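Side-chain contacts in alcohol dehydrogenase (Thermus thermophilus, PDB 2EIH), which is assigned to the zinc-containing, NAD(P)-dependent alcohol dehydrogenases and probably carries out oxidoreductase chemistry of that kind: residues 4-7 with 13-16; 44-47 with 51-54. All coordinates share one frame; numbering follows the deposited sequence.

Overall arrangement
Contact 1 (residues 4-7 with 13-16) is the N-terminal beta hairpin, and contact 2 (residues 44-47 with 51-54) is the place where the chain folds back on helix 41-48. Their centres are about 13 Å apart, and the two touch directly. Arg-47 of the helix is the main link: its CG packs on Val-14 CG2 at 3.8 Å, its CD lies 4.0 Å from Leu-15 CD1, and its CA is 3.8 Å from Met-6 CE. The apolar side of the hairpin therefore rests on the same helix turn that meets Ala-51, Val-46 taking part in both. Both contacts are away from the zinc ion bound by Cys-93, Cys-96, Cys-99 and Cys-107.

Contact 1: residues 4-7 with 13-16; sequences VVMR and EVLE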
ATOM      1  N   VAL A   4      40.627  18.935   2.047  1.00 27.51           N
ATOM      2  CA  VAL A   4      40.842  18.687   3.455  1.00 27.39           C
ATOM      3  C   VAL A   4      40.907  17.177   3.549  1.00 28.84           C
ATOM      4  O   VAL A   4      39.900  16.491   3.393  1.00 28.93           O
ATOM      5  CB  VAL A   4      39.685  19.193   4.311  1.00 26.24           C
ATOM      6  CG1 VAL A   4      39.787  18.608   5.709  1.00 26.25           C
ATOM      7  CG2 VAL A   4      39.711  20.705   4.359  1.00 25.76           C
ATOM      8  N   VAL A   5      42.112  16.673   3.773  1.00 31.73           N
ATOM      9  CA  VAL A   5      42.337  15.248   3.884  1.00 33.34           C
ATOM     10  C   VAL A   5      42.287  14.820   5.338  1.00 35.56           C
ATOM     11  O   VAL A   5      42.349  15.644   6.256  1.00 34.74           O
ATOM     12  CB  VAL A   5      43.702  14.835   3.288  1.00 34.03           C
ATOM     13  CG1 VAL A   5      43.658  14.932   1.768  1.00 34.36           C
ATOM     14  CG2 VAL A   5      44.806  15.729   3.841  1.00 33.51           C
ATOM     15  N   MET A   6      42.186  13.512   5.522  1.00 37.95           N
ATOM     16  CA  MET A   6      42.103  12.887   6.828  1.00 40.37           C
ATOM     17  C   MET A   6      43.371  12.067   7.017  1.00 44.03           C
ATOM     18  O   MET A   6      43.401  10.881   6.686  1.00 45.50           O
ATOM     19  CB  MET A   6      40.891  11.975   6.832  1.00 38.60           C
ATOM     20  CG  MET A   6      40.359  11.614   8.173  1.00 36.43           C
ATOM     21  SD  MET A   6      38.930  10.619   7.855  1.00 35.29           S
ATOM     22  CE  MET A   6      39.292   9.221   8.873  1.00 34.79           C
ATOM     23  N   ARG A   7      44.415  12.710   7.536  1.00 46.61           N
ATOM     24  CA  ARG A   7      45.696  12.052   7.770  1.00 49.11           C
ATOM     25  C   ARG A   7      45.565  10.783   8.599  1.00 49.47           C
ATOM     26  O   ARG A   7      46.158   9.753   8.275  1.00 48.79           O
ATOM     27  CB  ARG A   7      46.670  13.009   8.473  1.00 51.28           C
ATOM     28  CG  ARG A   7      47.243  14.101   7.572  1.00 53.50           C
ATOM     29  CD  ARG A   7      47.900  13.506   6.327  1.00 52.52           C
ATOM     30  NE  ARG A   7      48.320  14.535   5.383  1.00 52.31           N
ATOM     31  CZ  ARG A   7      48.650  14.301   4.116  1.00 52.71           C
ATOM     32  NH1 ARG A   7      48.611  13.066   3.631  1.00 51.98           N
ATOM     33  NH2 ARG A   7      49.019  15.308   3.331  1.00 53.07           N
ATOM     34  N   GLU A  13      41.155  17.709  14.824  1.00 44.42           N
ATOM     35  CA  GLU A  13      42.485  18.193  14.458  1.00 44.30           C
ATOM     36  C   GLU A  13      43.166  17.341  13.385  1.00 42.73           C
ATOM     37  O   GLU A  13      44.143  17.779  12.779  1.00 41.31           O
ATOM     38  CB  GLU A  13      43.380  18.274  15.701  1.00 48.16           C
ATOM     39  CG  GLU A  13      43.346  17.019  16.558  1.00 54.02           C
ATOM     40  CD  GLU A  13      44.229  17.116  17.788  1.00 57.72           C
ATOM     41  OE1 GLU A  13      44.100  18.101  18.547  1.00 61.15           O
ATOM     42  OE2 GLU A  13      45.047  16.199  18.006  1.00 60.61           O
ATOM     43  N   VAL A  14      42.658  16.134  13.144  1.00 40.33           N
ATOM     44  CA  VAL A  14      43.260  15.273  12.131  1.00 40.08           C
ATOM     45  C   VAL A  14      42.914  15.790  10.739  1.00 39.59           C
ATOM     46  O   VAL A  14      43.464  15.321   9.745  1.00 40.57           O
ATOM     47  CB  VAL A  14      42.774  13.792  12.218  1.00 41.02           C
ATOM     48  CG1 VAL A  14      42.922  13.266  13.630  1.00 40.39           C
ATOM     49  CG2 VAL A  14      41.329  13.677  11.742  1.00 42.73           C
ATOM     50  N   LEU A  15      41.988  16.741  10.668  1.00 38.53           N
ATOM     51  CA  LEU A  15      41.582  17.313   9.383  1.00 38.03           C
ATOM     52  C   LEU A  15      42.534  18.448   8.992  1.00 37.96           C
ATOM     53  O   LEU A  15      42.650  19.452   9.693  1.00 36.57           O
ATOM     54  CB  LEU A  15      40.137  17.831   9.461  1.00 36.38           C
ATOM     55  CG  LEU A  15      39.043  16.778   9.673  1.00 37.69           C
ATOM     56  CD1 LEU A  15      37.717  17.449   9.980  1.00 40.06           C
ATOM     57  CD2 LEU A  15      38.918  15.903   8.434  1.00 38.43           C
ATOM     58  N   GLU A  16      43.225  18.280   7.872  1.00 38.54           N
ATOM     59  CA  GLU A  16      44.157  19.298   7.428  1.00 39.12           C
ATOM     60  C   GLU A  16      44.066  19.530   5.930  1.00 38.73           C
ATOM     61  O   GLU A  16      43.616  18.666   5.177  1.00 35.76           O
ATOM     62  CB  GLU A  16      45.590  18.912   7.815  1.00 41.61           C
ATOM     63  CG  GLU A  16      46.089  17.615   7.190  1.00 44.13           C
ATOM     64  CD  GLU A  16      47.582  17.403   7.386  1.00 46.03           C
ATOM     65  OE1 GLU A  16      48.004  17.203   8.545  1.00 47.56           O
ATOM     66  OE2 GLU A  16      48.329  17.451   6.383  1.00 45.77           O
TER
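Arg-7 and Glu-16 meet at about a right angle, the guanidinium plane nearly perpendicular to the carboxylate plane. Arg-7 NE gives an almost straight bond (177°) to Glu-16 OE2 at 3.1 Å, forming a salt bridge. The oxygen lies at the guanidinium edge, in its plane, whereas NE comes from above the carboxylate, 77° out of that plane. The Arg-7 chain bends at chi2 (-54°), which lays its CG against the acid, 3.3 Å from Glu-16 CD, and brings NE round to OE2. Val-5 CG2 sits 3.9 Å above one guanidinium face, toward its rim, and also touches Glu-16 CG. An alanine in place of Glu-16 would probably leave the Arg-7 guanidinium without its carboxylate mate and freer to turn, with Val-5 CG2 losing a neighbour. Met-6 and Leu-15 point to the opposite face from Val-5 and Glu-16. The packing around them is apolar: Val-4 CG1 lies across Leu-15 CB at 3.8 Å, and Met-6 CG touches Val-14 CG2 at 4.2 Å. Arg-47 of helix 41-48 and His-326 of helix 322-330 cover Leu-15 from beyond. Two backbone bonds join the strands at Val-5 and Glu-16: Val-5 N to Glu-16 O at 2.9 Å, and Glu-16 N to Val-5 O at 3.2 Å. Val-5 and Glu-16 are thus a hydrogen-bonded pair, followed by the non-hydrogen-bonded pair of Met-6 and Leu-15. Strand 2-6 also pairs with strand 59-60, so this antiparallel beta hairpin supplies two strands of a small three-stranded sheet, 15-19 at its edge and 2-6 in the middle.

Contact 2: residues 44-47 with 51-54; sequences VWVR and ASPK
Ala-51 meets Trp-45 and Val-46 by one backbone hydrogen bond and a few apolar touches, where the chain leaving helix 41-48 turns back on the helix's last turn. This is the loop before strand 59-60, within the GroES-like domain of the family and away from the zinc site. The bond runs from Ala-51 N to Trp-45 O at 3.1 Å. It is bent (145° at the hydrogen), and the donor stands above the carbonyl plane, 64° out of it, so the loop comes in over the face of this peptide group and not in line with the C=O. The backbone of Ala-51 also passes close to the helix, with its O 3.7 Å from Val-46 CA. The apolar part centres on the Ala-51 methyl group, whose bond from the backbone points toward the helix. Its CB lies 3.7 Å from Trp-45 CB and 4.2 Å from Val-46 CG2, so the methyl touches the base of Trp-45 and one branch of Val-46. Of the Trp-45 side chain, CB makes the contact, because CG sits anti to the carbonyl carbon (chi1 -60°) and the indole leads away from the loop. Val-46 uses the branch beside its backbone N; the same CG2 approaches Ser-52 OG at 4.2 Å, a van der Waals neighbour and no bond. The polar end of Ser-52 is satisfied elsewhere, by a hydrogen bond with Glu-115 O, while Val-46 packs further on Leu-55 and Leu-61. With one bent backbone bond, small apolar touches and no charged group, the loop is held here by the close approach of Ala-51, with little side-chain polarity across the contact.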
ATOM      1  N   VAL A  44      31.768  12.805  10.841  1.00 29.77           N
ATOM      2  CA  VAL A  44      32.397  12.708  12.156  1.00 31.12           C
ATOM      3  C   VAL A  44      32.703  11.262  12.532  1.00 33.19           C
ATOM      4  O   VAL A  44      33.778  10.969  13.062  1.00 34.95           O
ATOM      5  CB  VAL A  44      31.518  13.363  13.250  1.00 29.85           C
ATOM      6  CG1 VAL A  44      32.141  13.159  14.622  1.00 26.50           C
ATOM      7  CG2 VAL A  44      31.376  14.852  12.965  1.00 28.01           C
ATOM      8  N   TRP A  45      31.765  10.360  12.257  1.00 34.28           N
ATOM      9  CA  TRP A  45      31.976   8.955  12.566  1.00 35.39           C
ATOM     10  C   TRP A  45      33.172   8.427  11.769  1.00 35.95           C
ATOM     11  O   TRP A  45      33.974   7.640  12.282  1.00 35.64           O
ATOM     12  CB  TRP A  45      30.711   8.141  12.258  1.00 38.19           C
ATOM     13  CG  TRP A  45      29.519   8.605  13.040  1.00 41.42           C
ATOM     14  CD1 TRP A  45      29.534   9.182  14.277  1.00 43.01           C
ATOM     15  CD2 TRP A  45      28.147   8.573  12.627  1.00 43.36           C
ATOM     16  NE1 TRP A  45      28.260   9.520  14.661  1.00 44.53           N
ATOM     17  CE2 TRP A  45      27.387   9.160  13.667  1.00 44.76           C
ATOM     18  CE3 TRP A  45      27.483   8.109  11.482  1.00 45.26           C
ATOM     19  CZ2 TRP A  45      25.991   9.301  13.593  1.00 45.65           C
ATOM     20  CZ3 TRP A  45      26.089   8.249  11.410  1.00 46.41           C
ATOM     21  CH2 TRP A  45      25.364   8.841  12.461  1.00 46.50           C
ATOM     22  N   VAL A  46      33.310   8.875  10.524  1.00 35.25           N
ATOM     23  CA  VAL A  46      34.427   8.428   9.710  1.00 34.92           C
ATOM     24  C   VAL A  46      35.715   9.014  10.269  1.00 37.78           C
ATOM     25  O   VAL A  46      36.740   8.335  10.308  1.00 39.04           O
ATOM     26  CB  VAL A  46      34.265   8.847   8.239  1.00 33.70           C
ATOM     27  CG1 VAL A  46      35.503   8.452   7.446  1.00 32.30           C
ATOM     28  CG2 VAL A  46      33.037   8.165   7.649  1.00 33.20           C
ATOM     29  N   ARG A  47      35.664  10.265  10.720  1.00 38.33           N
ATOM     30  CA  ARG A  47      36.850  10.901  11.281  1.00 39.91           C
ATOM     31  C   ARG A  47      37.321  10.197  12.551  1.00 40.77           C
ATOM     32  O   ARG A  47      38.508   9.922  12.710  1.00 40.04           O
ATOM     33  CB  ARG A  47      36.586  12.381  11.586  1.00 40.30           C
ATOM     34  CG  ARG A  47      37.675  13.000  12.464  1.00 41.74           C
ATOM     35  CD  ARG A  47      37.500  14.484  12.712  1.00 43.15           C
ATOM     36  NE  ARG A  47      36.253  14.862  13.377  1.00 44.25           N
ATOM     37  CZ  ARG A  47      35.965  14.667  14.661  1.00 44.34           C
ATOM     38  NH1 ARG A  47      34.792  15.072  15.131  1.00 45.80           N
ATOM     39  NH2 ARG A  47      36.827  14.070  15.471  1.00 43.79           N
ATOM     40  N   ALA A  51      33.326   4.624  11.937  1.00 54.00           N
ATOM     41  CA  ALA A  51      32.730   4.154  10.699  1.00 56.33           C
ATOM     42  C   ALA A  51      33.768   4.004   9.601  1.00 57.91           C
ATOM     43  O   ALA A  51      34.783   4.702   9.587  1.00 58.24           O
ATOM     44  CB  ALA A  51      31.638   5.115  10.250  1.00 54.83           C
ATOM     45  N   SER A  52      33.504   3.075   8.689  1.00 59.38           N
ATOM     46  CA  SER A  52      34.383   2.827   7.563  1.00 62.01           C
ATOM     47  C   SER A  52      35.824   2.467   7.930  1.00 63.99           C
ATOM     48  O   SER A  52      36.770   3.182   7.582  1.00 63.73           O
ATOM     49  CB  SER A  52      34.371   4.040   6.635  1.00 62.85           C
ATOM     50  OG  SER A  52      33.056   4.285   6.160  1.00 63.76           O
ATOM     51  N   PRO A  53      36.006   1.361   8.668  1.00 65.76           N
ATOM     52  CA  PRO A  53      37.357   0.935   9.049  1.00 65.85           C
ATOM     53  C   PRO A  53      38.051   0.430   7.776  1.00 65.80           C
ATOM     54  O   PRO A  53      37.419   0.336   6.720  1.00 66.16           O
ATOM     55  CB  PRO A  53      37.092  -0.188  10.053  1.00 66.13           C
ATOM     56  CG  PRO A  53      35.783   0.206  10.668  1.00 66.42           C
ATOM     57  CD  PRO A  53      34.991   0.638   9.454  1.00 66.60           C
ATOM     58  N   LYS A  54      39.333   0.101   7.875  1.00 65.54           N
ATOM     59  CA  LYS A  54      40.088  -0.380   6.721  1.00 65.04           C
ATOM     60  C   LYS A  54      40.044   0.642   5.583  1.00 63.22           C
ATOM     61  O   LYS A  54      40.351   0.332   4.432  1.00 63.92           O
ATOM     62  CB  LYS A  54      39.539  -1.734   6.241  1.00 66.67           C
ATOM     63  CG  LYS A  54      39.826  -2.904   7.189  1.00 69.07           C
ATOM     64  CD  LYS A  54      39.083  -2.749   8.514  1.00 69.96           C
ATOM     65  CE  LYS A  54      39.468  -3.822   9.528  1.00 70.67           C
ATOM     66  NZ  LYS A  54      38.746  -3.625  10.821  1.00 69.67           N
TER